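Local coordinates for surface layer protein (Geobacillus stearothermophilus, PDB 4UJ7) that forms part of a self-assembling surface layer on a bacterial cell, this piece being two Ig-like (Big-2) domains, one of which binds calcium ions, at residues A[13-18]-A[37-42]; A[48-53]-A[73-78]; A[169-174]-A[195-200]; A[117-122]-A[134-139]. All coordinates share one frame; numbering follows the deposited sequence. Where two conformers were deposited one is given.

Contact 1 (A[13-18]-A[37-42])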
loop_
_atom_site.group_PDB
_atom_site.type_symbol
_atom_site.label_atom_id
_atom_site.label_comp_id
_atom_site.label_asym_id
_atom_site.label_seq_id
_atom_site.Cartn_x
_atom_site.Cartn_y
_atom_site.Cartn_z
ATOM N N PRO A 13 21.708 -10.686 -15.953
ATOM C CA PRO A 13 21.158 -9.911 -14.832
ATOM C C PRO A 13 21.444 -10.527 -13.470
ATOM O O PRO A 13 21.313 -11.736 -13.295
ATOM C CB PRO A 13 19.645 -9.904 -15.112
ATOM C CG PRO A 13 19.537 -10.130 -16.585
ATOM C CD PRO A 13 20.647 -11.092 -16.895
ATOM N N VAL A 14 21.846 -9.671 -12.531
ATOM C CA VAL A 14 22.113 -10.040 -11.148
ATOM C C VAL A 14 21.387 -9.022 -10.255
ATOM O O VAL A 14 21.169 -7.896 -10.680
ATOM C CB VAL A 14 23.648 -10.026 -10.884
ATOM C CG1 VAL A 14 24.228 -8.616 -10.974
ATOM C CG2 VAL A 14 23.992 -10.667 -9.551
ATOM N N LEU A 15 21.008 -9.397 -9.032
ATOM C CA LEU A 15 20.448 -8.381 -8.111
ATOM C C LEU A 15 21.441 -7.248 -7.825
ATOM O O LEU A 15 22.567 -7.517 -7.409
ATOM C CB LEU A 15 20.002 -9.011 -6.783
ATOM C CG LEU A 15 19.390 -8.039 -5.757
ATOM C CD1 LEU A 15 18.074 -7.438 -6.252
ATOM C CD2 LEU A 15 19.180 -8.713 -4.404
ATOM N N GLU A 16 21.021 -6.001 -8.044
ATOM C CA GLU A 16 21.855 -4.816 -7.803
ATOM C C GLU A 16 21.336 -3.904 -6.675
ATOM O O GLU A 16 22.119 -3.415 -5.857
ATOM C CB GLU A 16 21.986 -4.025 -9.109
ATOM C CG GLU A 16 22.903 -2.803 -9.030
ATOM C CD GLU A 16 24.355 -3.126 -9.326
ATOM O OE1 GLU A 16 24.667 -4.297 -9.624
ATOM O OE2 GLU A 16 25.194 -2.195 -9.278
ATOM N N THR A 17 20.017 -3.670 -6.642
ATOM C CA THR A 17 19.405 -2.678 -5.754
ATOM C C THR A 17 18.136 -3.319 -5.163
ATOM O O THR A 17 17.324 -3.875 -5.921
ATOM C CB THR A 17 19.016 -1.398 -6.552
ATOM O OG1 THR A 17 20.190 -0.826 -7.160
ATOM C CG2 THR A 17 18.357 -0.328 -5.665
ATOM N N ILE A 18 17.988 -3.240 -3.837
ATOM C CA ILE A 18 16.689 -3.486 -3.183
ATOM C C ILE A 18 16.024 -2.126 -3.058
ATOM O O ILE A 18 16.209 -1.439 -2.050
ATOM C CB ILE A 18 16.819 -4.159 -1.799
ATOM C CG1 ILE A 18 17.615 -5.455 -1.936
ATOM C CG2 ILE A 18 15.440 -4.458 -1.170
ATOM C CD1 ILE A 18 17.963 -6.109 -0.612
ATOM N N VAL A 37 8.860 -2.763 -1.606
ATOM C CA VAL A 37 10.195 -3.155 -2.042
ATOM C C VAL A 37 10.094 -3.599 -3.492
ATOM O O VAL A 37 9.163 -4.321 -3.864
ATOM C CB VAL A 37 10.708 -4.335 -1.176
ATOM C CG1 VAL A 37 11.838 -5.094 -1.871
ATOM C CG2 VAL A 37 11.114 -3.817 0.187
ATOM N N THR A 38 11.062 -3.177 -4.305
ATOM C CA THR A 38 11.194 -3.692 -5.676
ATOM C C THR A 38 12.646 -4.076 -5.947
ATOM O O THR A 38 13.540 -3.246 -5.864
ATOM C CB THR A 38 10.727 -2.702 -6.765
ATOM O OG1 THR A 38 9.428 -2.185 -6.457
ATOM C CG2 THR A 38 10.645 -3.409 -8.119
ATOM N N LEU A 39 12.861 -5.349 -6.262
ATOM C CA LEU A 39 14.211 -5.861 -6.531
ATOM C C LEU A 39 14.598 -5.528 -7.950
ATOM O O LEU A 39 13.820 -5.773 -8.857
ATOM C CB LEU A 39 14.267 -7.386 -6.335
ATOM C CG LEU A 39 13.892 -7.948 -4.957
ATOM C CD1 LEU A 39 14.137 -9.445 -4.897
ATOM C CD2 LEU A 39 14.629 -7.258 -3.825
ATOM N N LYS A 40 15.780 -4.935 -8.142
ATOM C CA LYS A 40 16.218 -4.504 -9.467
ATOM C C LYS A 40 17.601 -5.028 -9.841
ATOM O O LYS A 40 18.480 -5.148 -9.001
ATOM C CB LYS A 40 16.155 -2.969 -9.600
ATOM C CG LYS A 40 14.734 -2.416 -9.529
ATOM C CD LYS A 40 14.689 -0.897 -9.552
ATOM C CE LYS A 40 13.254 -0.409 -9.436
ATOM N NZ LYS A 40 13.143 1.079 -9.526
ATOM N N ASP A 41 17.773 -5.339 -11.117
ATOM C CA ASP A 41 19.085 -5.724 -11.623
ATOM C C ASP A 41 19.951 -4.503 -11.936
ATOM O O ASP A 41 19.550 -3.365 -11.683
ATOM C CB ASP A 41 18.993 -6.701 -12.809
ATOM C CG ASP A 41 18.375 -6.089 -14.066
ATOM O OD1 ASP A 41 18.357 -4.856 -14.250
ATOM O OD2 ASP A 41 17.886 -6.884 -14.893
ATOM N N GLN A 42 21.141 -4.760 -12.484
ATOM C CA GLN A 42 22.116 -3.687 -12.741
ATOM C C GLN A 42 21.674 -2.741 -13.862
ATOM O O GLN A 42 22.223 -1.647 -14.020
ATOM C CB GLN A 42 23.524 -4.261 -13.000
ATOM C CG GLN A 42 23.702 -5.070 -14.284
ATOM C CD GLN A 42 23.478 -6.567 -14.109
ATOM O OE1 GLN A 42 22.441 -7.005 -13.609
ATOM N NE2 GLN A 42 24.456 -7.363 -14.539
HETATM O O HOH W 1 19.882 -1.090 -10.052
#
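Gln-42 reaches back to the backbone leading into strand 15-20 and takes hold of Val-14. Gln-42 CB lies 3.6 Å from Glu-16 OE1, and farther out the amide plane is turned 21° from that carboxylate. With CG set between the backbone N and the carbonyl carbon (chi1 67°) and a bend at chi2, the chain returns toward Val-14, and in the conformer given its CD and NE2 approach CG1 of that valine. At the tip, Gln-42 OE1 accepts from Val-14 N at 2.9 Å, in the amide plane on a lone pair, while NE2 bonds to Asn-12 O. An alanine in place of Gln-42 would probably leave Val-14 N without its acceptor and the lead-in to the strand freer to move. Beside this grip, Pro-13 CB rests on Asp-41 OD2, whose other oxygen, OD1, accepts from Tyr-43 N and Asn-45 N in the turn beyond. Lys-40 O receives two donors, Glu-16 N at 2.8 Å and Thr-17 N at 3.2 Å, and Lys-40 N returns a bond to Thr-17 O. On the buried face, Ile-18 CG2 lies 3.7 Å from Val-37 CG1 and also meets Leu-39 CD2, the chains side by side. Two residues, Glu-16 and Thr-17, set against the single Lys-40 make a classic beta bulge, here at the edge of an antiparallel sheet in a Big-2, Ig-like domain.

Contact 2 (A[48-53]-A[73-78])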
loop_
_atom_site.group_PDB
_atom_site.type_symbol
_atom_site.label_atom_id
_atom_site.label_comp_id
_atom_site.label_asym_id
_atom_site.label_seq_id
_atom_site.Cartn_x
_atom_site.Cartn_y
_atom_site.Cartn_z
ATOM N N THR A 48 13.562 -11.140 -10.114
ATOM C CA THR A 48 12.885 -12.042 -9.177
ATOM C C THR A 48 13.880 -12.619 -8.181
ATOM O O THR A 48 14.924 -13.169 -8.566
ATOM C CB THR A 48 12.204 -13.198 -9.928
ATOM O OG1 THR A 48 11.214 -12.651 -10.803
ATOM C CG2 THR A 48 11.551 -14.188 -8.957
ATOM N N GLY A 49 13.575 -12.457 -6.896
ATOM C CA GLY A 49 14.424 -13.013 -5.850
ATOM C C GLY A 49 13.661 -13.018 -4.541
ATOM O O GLY A 49 12.607 -12.392 -4.442
ATOM N N ASN A 50 14.189 -13.732 -3.551
ATOM C CA ASN A 50 13.523 -13.842 -2.248
ATOM C C ASN A 50 14.098 -12.843 -1.274
ATOM O O ASN A 50 15.251 -12.393 -1.454
ATOM C CB ASN A 50 13.663 -15.262 -1.698
ATOM C CG ASN A 50 13.297 -16.313 -2.731
ATOM O OD1 ASN A 50 12.290 -16.182 -3.440
ATOM N ND2 ASN A 50 14.135 -17.335 -2.862
ATOM N N VAL A 51 13.314 -12.477 -0.253
ATOM C CA VAL A 51 13.745 -11.478 0.730
ATOM C C VAL A 51 13.449 -11.888 2.169
ATOM O O VAL A 51 12.429 -12.538 2.465
ATOM C CB VAL A 51 13.131 -10.064 0.493
ATOM C CG1 VAL A 51 13.572 -9.478 -0.841
ATOM C CG2 VAL A 51 11.611 -10.071 0.613
ATOM N N ASN A 52 14.356 -11.500 3.062
ATOM C CA ASN A 52 14.140 -11.536 4.497
ATOM C C ASN A 52 13.968 -10.154 5.042
ATOM O O ASN A 52 14.626 -9.207 4.590
ATOM C CB ASN A 52 15.339 -12.151 5.191
ATOM C CG ASN A 52 15.356 -13.619 5.044
ATOM O OD1 ASN A 52 14.576 -14.332 5.729
ATOM N ND2 ASN A 52 16.191 -14.102 4.132
ATOM N N VAL A 53 13.070 -10.021 6.002
ATOM C CA VAL A 53 12.864 -8.779 6.733
ATOM C C VAL A 53 12.969 -9.077 8.218
ATOM O O VAL A 53 12.360 -10.041 8.723
ATOM C CB VAL A 53 11.511 -8.066 6.417
ATOM C CG1 VAL A 53 11.482 -7.630 4.959
ATOM C CG2 VAL A 53 10.307 -8.944 6.781
ATOM N N SER A 73 9.331 -10.051 -7.698
ATOM C CA SER A 73 10.266 -8.937 -7.770
ATOM C C SER A 73 9.785 -7.740 -6.956
ATOM O O SER A 73 10.549 -6.806 -6.748
ATOM C CB SER A 73 10.532 -8.523 -9.229
ATOM O OG SER A 73 9.314 -8.202 -9.896
ATOM N N GLU A 74 8.529 -7.762 -6.504
ATOM C CA GLU A 74 7.918 -6.687 -5.710
ATOM C C GLU A 74 7.260 -7.295 -4.470
ATOM O O GLU A 74 6.573 -8.323 -4.573
ATOM C CB GLU A 74 6.813 -5.999 -6.524
ATOM C CG GLU A 74 7.305 -5.153 -7.697
ATOM C CD GLU A 74 6.208 -4.757 -8.675
ATOM O OE1 GLU A 74 5.566 -5.653 -9.277
ATOM O OE2 GLU A 74 6.008 -3.539 -8.868
ATOM N N TYR A 75 7.456 -6.643 -3.320
ATOM C CA TYR A 75 6.859 -7.071 -2.049
ATOM C C TYR A 75 6.383 -5.873 -1.247
ATOM O O TYR A 75 6.933 -4.760 -1.357
ATOM C CB TYR A 75 7.897 -7.791 -1.185
ATOM C CG TYR A 75 8.464 -9.044 -1.807
ATOM C CD1 TYR A 75 7.800 -10.273 -1.692
ATOM C CD2 TYR A 75 9.694 -9.005 -2.504
ATOM C CE1 TYR A 75 8.321 -11.421 -2.280
ATOM C CE2 TYR A 75 10.213 -10.155 -3.105
ATOM C CZ TYR A 75 9.534 -11.362 -2.963
ATOM O OH TYR A 75 10.051 -12.488 -3.538
ATOM N N THR A 76 5.379 -6.096 -0.405
ATOM C CA THR A 76 4.947 -5.114 0.571
ATOM C C THR A 76 5.441 -5.502 1.949
ATOM O O THR A 76 5.240 -6.655 2.372
ATOM C CB THR A 76 3.420 -4.983 0.581
ATOM O OG1 THR A 76 3.012 -4.439 -0.677
ATOM C CG2 THR A 76 2.971 -4.039 1.681
ATOM N N VAL A 77 6.109 -4.582 2.616
ATOM C CA VAL A 77 6.600 -4.788 3.991
ATOM C C VAL A 77 5.649 -4.076 4.944
ATOM O O VAL A 77 5.276 -2.911 4.730
ATOM C CB VAL A 77 8.041 -4.249 4.164
ATOM C CG1 VAL A 77 8.487 -4.350 5.617
ATOM C CG2 VAL A 77 9.006 -4.963 3.231
ATOM N N THR A 78 5.240 -4.774 6.005
ATOM C CA THR A 78 4.371 -4.195 7.044
ATOM C C THR A 78 5.130 -4.050 8.345
ATOM O O THR A 78 5.762 -5.003 8.802
ATOM C CB THR A 78 3.126 -5.078 7.272
ATOM O OG1 THR A 78 2.358 -5.079 6.070
ATOM C CG2 THR A 78 2.269 -4.539 8.426
#
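The hydroxyl of Tyr-75 donates to Gly-49 O across 2.7 Å, reaching it from a position tilted 24° out of the carbonyl plane. The same OH is bonded to Gln-72 N, so this hydroxyl of a buried tyrosine is gripped by two backbone groups and the ring is tied at its far end. Gly-49 O itself lies at the ring's edge, in its plane. Over one face sits Val-51: in the conformer given, its CG2 is 4.0 Å from the ring centroid and 17° off the normal, a CH-pi contact displaced toward the CD2 side of the rim. That methyl is placed there by a torsion that sets CG2 between the backbone N and the carbonyl carbon, while CG1 comes near CE2. Further along, Val-53 CG1 meets Val-77 CG2 at 4.0 Å, the two methyls reaching past one another from opposing strands. The backbones run 18° from parallel, and side chains from both segments meet between them, as in the interior of a beta sandwich. Tyr-75 and Val-77 come from strand 74-81, which lies between strands 32-41 and 61-65 in one sheet, whereas Val-53 belongs to strand 52-55, at the edge of the other sheet beside strand 85-93.

Contact 3 (A[169-174]-A[195-200]). With CA (calcium ion), chain D.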
loop_
_atom_site.group_PDB
_atom_site.type_symbol
_atom_site.label_atom_id
_atom_site.label_comp_id
_atom_site.label_asym_id
_atom_site.label_seq_id
_atom_site.Cartn_x
_atom_site.Cartn_y
_atom_site.Cartn_z
ATOM N N VAL A 169 -16.150 4.043 -17.895
ATOM C CA VAL A 169 -15.372 3.318 -16.878
ATOM C C VAL A 169 -16.244 3.252 -15.644
ATOM O O VAL A 169 -16.629 4.281 -15.088
ATOM C CB VAL A 169 -14.044 4.042 -16.548
ATOM C CG1 VAL A 169 -13.201 3.225 -15.566
ATOM C CG2 VAL A 169 -13.248 4.293 -17.821
ATOM N N ILE A 170 -16.552 2.027 -15.222
ATOM C CA ILE A 170 -17.533 1.810 -14.165
ATOM C C ILE A 170 -16.956 0.823 -13.160
ATOM O O ILE A 170 -16.571 -0.309 -13.535
ATOM C CB ILE A 170 -18.894 1.327 -14.733
ATOM C CG1 ILE A 170 -19.303 2.196 -15.937
ATOM C CG2 ILE A 170 -19.949 1.391 -13.636
ATOM C CD1 ILE A 170 -20.396 1.589 -16.799
ATOM N N VAL A 171 -16.887 1.256 -11.897
ATOM C CA VAL A 171 -16.325 0.403 -10.840
ATOM C C VAL A 171 -17.225 0.342 -9.615
ATOM O O VAL A 171 -18.038 1.246 -9.386
ATOM C CB VAL A 171 -14.909 0.861 -10.400
ATOM C CG1 VAL A 171 -13.932 0.800 -11.560
ATOM C CG2 VAL A 171 -14.934 2.265 -9.818
ATOM N N ASN A 172 -17.087 -0.744 -8.863
ATOM C CA ASN A 172 -17.716 -0.873 -7.547
ATOM C C ASN A 172 -16.691 -0.686 -6.463
ATOM O O ASN A 172 -15.540 -1.077 -6.632
ATOM C CB ASN A 172 -18.377 -2.243 -7.395
ATOM C CG ASN A 172 -19.789 -2.278 -7.968
ATOM O OD1 ASN A 172 -20.516 -1.274 -7.946
ATOM N ND2 ASN A 172 -20.187 -3.431 -8.471
ATOM N N ALA A 173 -17.106 -0.076 -5.357
ATOM C CA ALA A 173 -16.233 0.175 -4.209
ATOM C C ALA A 173 -16.902 -0.424 -2.997
ATOM O O ALA A 173 -18.061 -0.081 -2.688
ATOM C CB ALA A 173 -16.023 1.666 -4.019
ATOM N N SER A 174 -16.199 -1.310 -2.292
ATOM C CA SER A 174 -16.796 -2.037 -1.167
ATOM C C SER A 174 -15.821 -2.221 -0.005
ATOM O O SER A 174 -14.682 -2.648 -0.228
ATOM C CB SER A 174 -17.223 -3.419 -1.648
ATOM O OG SER A 174 -16.119 -4.091 -2.235
ATOM N N GLY A 195 -9.607 3.773 -18.942
ATOM C CA GLY A 195 -9.308 5.147 -18.551
ATOM C C GLY A 195 -9.309 5.317 -17.049
ATOM O O GLY A 195 -9.446 4.336 -16.305
ATOM N N LYS A 196 -9.198 6.569 -16.615
ATOM C CA LYS A 196 -9.232 6.940 -15.211
ATOM C C LYS A 196 -10.657 7.105 -14.702
ATOM O O LYS A 196 -11.543 7.627 -15.410
ATOM C CB LYS A 196 -8.489 8.278 -15.009
ATOM C CG LYS A 196 -7.000 8.278 -15.375
ATOM C CD LYS A 196 -6.228 7.328 -14.474
ATOM C CE LYS A 196 -4.733 7.283 -14.771
ATOM N NZ LYS A 196 -4.009 8.402 -14.112
ATOM N N GLU A 197 -10.873 6.695 -13.451
ATOM C CA GLU A 197 -12.122 6.957 -12.749
ATOM C C GLU A 197 -11.820 7.595 -11.400
ATOM O O GLU A 197 -11.074 7.027 -10.601
ATOM C CB GLU A 197 -12.920 5.652 -12.581
ATOM C CG GLU A 197 -14.303 5.815 -11.942
ATOM C CD GLU A 197 -15.371 6.356 -12.871
ATOM O OE1 GLU A 197 -15.053 6.884 -13.961
ATOM O OE2 GLU A 197 -16.561 6.227 -12.512
ATOM N N THR A 198 -12.379 8.775 -11.155
ATOM C CA THR A 198 -12.146 9.515 -9.918
ATOM C C THR A 198 -13.003 8.975 -8.774
ATOM O O THR A 198 -14.236 8.944 -8.870
ATOM C CB THR A 198 -12.408 11.028 -10.129
ATOM O OG1 THR A 198 -11.525 11.496 -11.149
ATOM C CG2 THR A 198 -12.132 11.817 -8.851
ATOM N N LEU A 199 -12.356 8.551 -7.688
ATOM C CA LEU A 199 -13.072 8.194 -6.467
ATOM C C LEU A 199 -12.971 9.287 -5.433
ATOM O O LEU A 199 -11.901 9.827 -5.202
ATOM C CB LEU A 199 -12.534 6.886 -5.879
ATOM C CG LEU A 199 -12.477 5.702 -6.841
ATOM C CD1 LEU A 199 -11.921 4.461 -6.144
ATOM C CD2 LEU A 199 -13.858 5.411 -7.429
ATOM N N THR A 200 -14.094 9.587 -4.791
ATOM C CA THR A 200 -14.153 10.630 -3.762
ATOM C C THR A 200 -14.232 9.996 -2.387
ATOM O O THR A 200 -15.057 9.103 -2.150
ATOM C CB THR A 200 -15.341 11.590 -4.012
ATOM O OG1 THR A 200 -15.198 12.147 -5.324
ATOM C CG2 THR A 200 -15.363 12.728 -2.993
HETATM CA CA CA D . -17.448 6.402 -14.850
HETATM O O HOH W 2 -17.730 4.017 -11.452
HETATM O O HOH W 3 -19.199 5.366 -13.547
#
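A calcium site closes one end of this contact, with Val-169 giving its backbone carbonyl and Glu-197 its carboxylate to the same ion. Val-169 O stands 2.3 Å from the calcium, and Glu-197 binds through both oxygens, OE1 at 2.6 Å and OE2 at 2.5 Å. Glu-162, Asp-165 and Asn-167 complete the protein ligands, and a water adds another oxygen. The glutamate leaves its strand with CG anti to the backbone N, and a bend at chi2 (77°) turns CD toward the ion. A second water donates to Glu-197 OE2 at 2.7 Å. That water accepts from Val-171 N at 2.9 Å, so the carboxylate is linked to both the ion and the neighbouring backbone. Beneath the metal the contact turns apolar. Val-169 CG1 lies 3.9 Å from Glu-197 CB, and CG2 lies against the backbone of Gly-195. An alanine here in place of Val-169 would lack both methyls and would probably open a gap beside Gly-195 and the Glu-197 CB. Val-171 CG2 packs on Leu-199 CD2 at 4.1 Å and comes near Glu-197 CG. Val-171 belongs to strand 171-178, paired with strand 181-188, while Glu-197 and Leu-199 lie on strand 195-203 between strands 158-160 and 206-216, so Val-171 and Leu-199 pack between two sheets, with the ion tying the loop residue Val-169 to strand 195-203.

Contact 4 (A[117-122]-A[134-139]). With CA (calcium ion), chain C; CA (calcium ion), chain B.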
loop_
_atom_site.group_PDB
_atom_site.type_symbol
_atom_site.label_atom_id
_atom_site.label_comp_id
_atom_site.label_asym_id
_atom_site.label_seq_id
_atom_site.Cartn_x
_atom_site.Cartn_y
_atom_site.Cartn_z
ATOM N N VAL A 117 -2.847 3.755 -2.020
ATOM C CA VAL A 117 -3.092 2.662 -2.981
ATOM C C VAL A 117 -2.127 1.530 -2.660
ATOM O O VAL A 117 -0.899 1.703 -2.768
ATOM C CB VAL A 117 -2.878 3.144 -4.434
ATOM C CG1 VAL A 117 -3.055 2.001 -5.440
ATOM C CG2 VAL A 117 -3.791 4.314 -4.747
ATOM N N LEU A 118 -2.670 0.379 -2.270
ATOM C CA LEU A 118 -1.833 -0.747 -1.812
ATOM C C LEU A 118 -1.266 -1.586 -2.953
ATOM O O LEU A 118 -0.170 -2.148 -2.835
ATOM C CB LEU A 118 -2.607 -1.624 -0.841
ATOM C CG LEU A 118 -3.051 -0.996 0.486
ATOM C CD1 LEU A 118 -3.976 -1.964 1.215
ATOM C CD2 LEU A 118 -1.867 -0.601 1.357
ATOM N N ASP A 119 -2.014 -1.680 -4.043
ATOM C CA ASP A 119 -1.613 -2.468 -5.209
ATOM C C ASP A 119 -1.037 -1.552 -6.295
ATOM O O ASP A 119 -0.408 -0.537 -5.981
ATOM C CB ASP A 119 -2.796 -3.295 -5.723
ATOM C CG ASP A 119 -3.917 -2.431 -6.243
ATOM O OD1 ASP A 119 -4.283 -1.440 -5.555
ATOM O OD2 ASP A 119 -4.379 -2.727 -7.358
ATOM N N ASP A 120 -1.249 -1.903 -7.566
ATOM C CA ASP A 120 -0.793 -1.068 -8.688
ATOM C C ASP A 120 -1.744 0.072 -9.081
ATOM O O ASP A 120 -1.407 0.881 -9.930
ATOM C CB ASP A 120 -0.458 -1.932 -9.919
ATOM C CG ASP A 120 -1.688 -2.578 -10.560
ATOM O OD1 ASP A 120 -2.796 -2.509 -9.981
ATOM O OD2 ASP A 120 -1.519 -3.155 -11.654
ATOM N N GLY A 121 -2.924 0.134 -8.461
ATOM C CA GLY A 121 -3.906 1.174 -8.812
ATOM C C GLY A 121 -4.655 0.921 -10.114
ATOM O O GLY A 121 -5.367 1.805 -10.606
ATOM N N LYS A 122 -4.490 -0.280 -10.659
ATOM C CA LYS A 122 -5.068 -0.664 -11.938
ATOM C C LYS A 122 -5.984 -1.876 -11.808
ATOM O O LYS A 122 -5.742 -2.763 -10.982
ATOM C CB LYS A 122 -3.956 -0.991 -12.934
ATOM C CG LYS A 122 -2.933 0.121 -13.090
ATOM C CD LYS A 122 -1.798 -0.293 -14.011
ATOM C CE LYS A 122 -0.726 0.788 -14.017
ATOM N NZ LYS A 122 -1.344 2.145 -13.982
ATOM N N ASN A 134 -7.445 -7.823 -10.920
ATOM C CA ASN A 134 -8.858 -7.464 -11.033
ATOM C C ASN A 134 -9.387 -6.539 -9.952
ATOM O O ASN A 134 -10.602 -6.332 -9.825
ATOM C CB ASN A 134 -9.693 -8.741 -11.140
ATOM C CG ASN A 134 -9.448 -9.481 -12.451
ATOM O OD1 ASN A 134 -9.392 -8.879 -13.533
ATOM N ND2 ASN A 134 -9.321 -10.802 -12.357
ATOM N N ASP A 135 -8.487 -5.952 -9.182
ATOM C CA ASP A 135 -8.928 -4.984 -8.191
ATOM C C ASP A 135 -7.952 -3.852 -7.952
ATOM O O ASP A 135 -6.836 -3.852 -8.492
ATOM C CB ASP A 135 -9.377 -5.677 -6.874
ATOM C CG ASP A 135 -8.218 -6.173 -5.995
ATOM O OD1 ASP A 135 -7.045 -5.788 -6.175
ATOM O OD2 ASP A 135 -8.513 -6.945 -5.062
ATOM N N VAL A 136 -8.421 -2.872 -7.184
ATOM C CA VAL A 136 -7.562 -1.910 -6.508
ATOM C C VAL A 136 -7.905 -2.028 -5.040
ATOM O O VAL A 136 -9.052 -2.282 -4.677
ATOM C CB VAL A 136 -7.788 -0.466 -7.020
ATOM C CG1 VAL A 136 -7.049 0.560 -6.170
ATOM C CG2 VAL A 136 -7.372 -0.367 -8.483
ATOM N N GLN A 137 -6.893 -1.861 -4.195
ATOM C CA GLN A 137 -7.072 -1.902 -2.757
ATOM C C GLN A 137 -6.618 -0.598 -2.144
ATOM O O GLN A 137 -5.499 -0.142 -2.405
ATOM C CB GLN A 137 -6.241 -3.032 -2.169
ATOM C CG GLN A 137 -6.850 -4.400 -2.374
ATOM C CD GLN A 137 -6.106 -5.425 -1.563
ATOM O OE1 GLN A 137 -4.890 -5.587 -1.709
ATOM N NE2 GLN A 137 -6.812 -6.083 -0.672
ATOM N N LEU A 138 -7.488 -0.003 -1.331
ATOM C CA LEU A 138 -7.228 1.310 -0.721
ATOM C C LEU A 138 -7.312 1.278 0.794
ATOM O O LEU A 138 -8.139 0.563 1.369
ATOM C CB LEU A 138 -8.270 2.332 -1.217
ATOM C CG LEU A 138 -8.363 2.522 -2.732
ATOM C CD1 LEU A 138 -9.544 3.430 -3.052
ATOM C CD2 LEU A 138 -7.074 3.068 -3.346
ATOM N N LYS A 139 -6.442 2.056 1.438
ATOM C CA LYS A 139 -6.625 2.397 2.846
ATOM C C LYS A 139 -6.595 3.919 2.988
ATOM O O LYS A 139 -6.061 4.624 2.130
ATOM C CB LYS A 139 -5.551 1.747 3.730
ATOM C CG LYS A 139 -5.875 0.306 4.119
ATOM C CD LYS A 139 -4.739 -0.263 4.969
ATOM C CE LYS A 139 -5.108 -1.630 5.517
ATOM N NZ LYS A 139 -6.198 -1.513 6.510
HETATM CA CA CA C . -4.578 -4.058 -9.307
HETATM CA CA CA B . -8.850 -9.353 -15.775
HETATM O O HOH W 4 -9.094 -11.707 -15.329
HETATM O O HOH W 5 -5.423 -6.281 -8.316
HETATM O O HOH W 6 -11.246 -9.524 -15.636
HETATM O O HOH W 7 -2.485 -5.106 -8.543
#
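Asp-119 divides its carboxylate between a calcium ion and the neighbouring strand. OD2 binds the metal at 2.4 Å, while OD1 accepts from Gln-137 N at 3.0 Å, a donor lying well above the carboxylate plane, 64° out of it. Setting CG between the backbone N and the carbonyl carbon (chi1 65°) puts that atom between the ion and Gln-137 N. The same ion takes Asp-120 OD1 and the backbone oxygens of Lys-122 and Asp-135, with Asn-133 and two waters completing the shell. Asp-120 OD1 also accepts from Lys-122 N at 2.9 Å, which closes an Asx turn and probably helps set the Lys-122 carbonyl toward the metal. Asp-135 OD1 does not touch the ion but receives a hydrogen from one of its waters, a second-shell hold. Asn-134 OD1 serves a second calcium, shared with Asp-124, Ser-126 and Glu-129. Beyond the metal, Leu-118 N bonds to Gln-137 O at 2.9 Å and nearly straight, 173° at the hydrogen. Packing follows: Val-136 CG2 presses on Gly-121 C at 3.4 Å, Val-117 CG2 meets Leu-138 CD2 at 3.8 Å side by side, and Leu-118 CD1 reaches the CG of Lys-139. Segment 117-122 links the end of strand 110-117 to strand 122-124 in the other sheet, while strand 135-144 lies alongside the loop and pairs on with strand 181-188.

In the fold
Along the chain the order is contact 1, contact 2, contact 4, contact 3, the first two in one Big-2 range and the others in the next. Contacts 1 and 2 have centres about 11 Å apart and join through strands 32-41 and 74-81, neighbours in one sheet. Contacts 3 and 4, their centres also about 11 Å apart, meet where Leu-199 packs on Leu-138. Between the domains, centres of contacts 2 and 4 lie about 18 Å apart, yet their nearest atoms are about 4 Å apart, whereas the centres of contacts 1 and 3 are about 34 Å apart. The calcium sites of contacts 3 and 4 belong to the second domain, and probably help fix its loops within the self-assembling layer protein.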